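Local coordinates for protein catecholate siderophore receptor Fiu (Escherichia coli, PDB 6BPM) that carries iron bound to catecholate siderophores across the outer membrane, drawing its energy for transport from TonB, at residues 372-377 and 404-409. Sequence-based numbering, arbitrary orientation.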
# COMPACT_ATOMS: atom_id res chain seq x y z
N GLN A 372 15.25 -5.78 9.46
CA GLN A 372 14.80 -4.45 9.80
C GLN A 372 15.63 -4.00 10.99
O GLN A 372 15.83 -4.77 11.93
CB GLN A 372 13.30 -4.43 10.14
CG GLN A 372 12.71 -3.05 10.31
CD GLN A 372 11.19 -3.08 10.40
OE1 GLN A 372 10.50 -2.95 9.40
NE2 GLN A 372 10.68 -3.29 11.59
N THR A 373 16.15 -2.78 10.92
CA THR A 373 16.91 -2.18 12.01
C THR A 373 16.30 -0.81 12.26
O THR A 373 16.18 -0.00 11.33
CB THR A 373 18.41 -2.10 11.68
OG1 THR A 373 18.95 -3.43 11.60
CG2 THR A 373 19.18 -1.34 12.74
N ASN A 374 15.83 -0.59 13.49
CA ASN A 374 15.29 0.69 13.94
C ASN A 374 16.34 1.31 14.87
O ASN A 374 16.65 0.75 15.93
CB ASN A 374 13.94 0.50 14.63
CG ASN A 374 12.86 0.08 13.66
OD1 ASN A 374 12.12 0.92 13.13
ND2 ASN A 374 12.75 -1.24 13.42
N TYR A 375 16.91 2.43 14.45
CA TYR A 375 17.99 3.05 15.21
C TYR A 375 17.42 4.04 16.21
O TYR A 375 16.74 5.00 15.82
CB TYR A 375 18.97 3.74 14.26
CG TYR A 375 19.77 2.77 13.42
CD1 TYR A 375 20.81 2.05 13.98
CD2 TYR A 375 19.49 2.59 12.07
CE1 TYR A 375 21.54 1.16 13.23
CE2 TYR A 375 20.23 1.70 11.30
CZ TYR A 375 21.25 0.99 11.89
OH TYR A 375 22.00 0.11 11.16
N GLY A 376 17.64 3.80 17.49
CA GLY A 376 17.18 4.75 18.48
C GLY A 376 17.80 6.12 18.26
O GLY A 376 18.93 6.26 17.76
N VAL A 377 17.01 7.16 18.58
CA VAL A 377 17.46 8.55 18.53
C VAL A 377 17.10 9.22 19.85
O VAL A 377 16.28 8.73 20.62
CB VAL A 377 16.86 9.33 17.35
CG1 VAL A 377 17.21 8.65 16.06
CG2 VAL A 377 15.37 9.47 17.52
N ALA A 404 20.54 2.68 21.07
CA ALA A 404 19.49 1.80 21.58
C ALA A 404 18.61 1.41 20.40
O ALA A 404 17.74 2.18 19.97
CB ALA A 404 18.69 2.48 22.69
N ASN A 405 18.82 0.21 19.87
CA ASN A 405 18.21 -0.18 18.60
C ASN A 405 17.29 -1.38 18.72
O ASN A 405 17.33 -2.14 19.69
CB ASN A 405 19.28 -0.49 17.58
CG ASN A 405 20.15 0.68 17.32
OD1 ASN A 405 19.71 1.84 17.44
ND2 ASN A 405 21.37 0.42 16.91
N ALA A 406 16.45 -1.54 17.71
CA ALA A 406 15.68 -2.77 17.53
C ALA A 406 16.17 -3.49 16.29
O ALA A 406 16.25 -2.90 15.21
CB ALA A 406 14.17 -2.48 17.45
N ASN A 407 16.46 -4.78 16.43
CA ASN A 407 16.93 -5.57 15.31
C ASN A 407 15.99 -6.74 15.08
O ASN A 407 15.77 -7.55 15.99
CB ASN A 407 18.34 -6.09 15.56
CG ASN A 407 19.32 -4.99 15.84
OD1 ASN A 407 19.66 -4.20 14.97
ND2 ASN A 407 19.85 -4.99 17.04
N GLY A 408 15.44 -6.83 13.88
CA GLY A 408 14.61 -7.95 13.48
C GLY A 408 15.24 -8.67 12.30
O GLY A 408 15.77 -8.04 11.38
N GLN A 409 15.14 -9.99 12.31
CA GLN A 409 15.57 -10.75 11.15
C GLN A 409 14.66 -11.96 10.99
O GLN A 409 14.35 -12.66 11.96
CB GLN A 409 17.03 -11.19 11.31
CG GLN A 409 17.49 -12.13 10.20
CD GLN A 409 18.97 -12.40 10.26
OE1 GLN A 409 19.76 -11.53 9.92
NE2 GLN A 409 19.35 -13.59 10.70
O HOH W 1 21.00 4.48 17.06
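Asn405 accepts a hydrogen bond from the backbone of Gly376: Gly376 N donates to Asn405 OD1 over 2.9 Å, in the carbonyl plane but bent, with an N-H...O angle of 144°. With CG set beside its own backbone N (chi1 -60°), the short asparagine side chain reaches across to the partner strand. A water bridges the same OD1 to Gly376 O, so both polar backbone atoms of this glycine are tied to one amide. Glycine suits the place, since on this backbone a CB would probably run into Ala404 O.

The other end of the amide lies by Tyr375, Asn405 ND2 coming to 3.4 Å from Tyr375 CD1, with ring and amide planes almost perpendicular at 88°. Thr373 CG2, anti to the backbone N, sits over the rim of one face of this ring, 3.2 Å above its plane. The Thr373 hydroxyl turns instead toward Asn407: the two side chains run side by side, with Thr373 OG1 3.5 Å from Asn407 OD1. An alanine in place of Asn405 would probably leave Gly376 N and the bridging water without this acceptor and take away the amide packed beside Tyr375 CD1.

Asn374 and Ala406 form a hydrogen-bonded antiparallel pair on the other face, where the strand register sets Asn374 CB 4.1 Å from Ala406 CB, and the alanine methyl is small enough for this buried position; Gln372 and Gly408 form the next such pair.

These segments belong to neighbouring strands, 357-386 and 404-422, of the 22-stranded antiparallel barrel characteristic of TonB-dependent receptors. Strand 327-354 flanks the first, where Asn339 binds the Gln372 amide, while strand 427-447 flanks the second and supplies Asp443 to Asn407 ND2; Arg401, just before strand 404-422, makes a cation-pi contact with Tyr375.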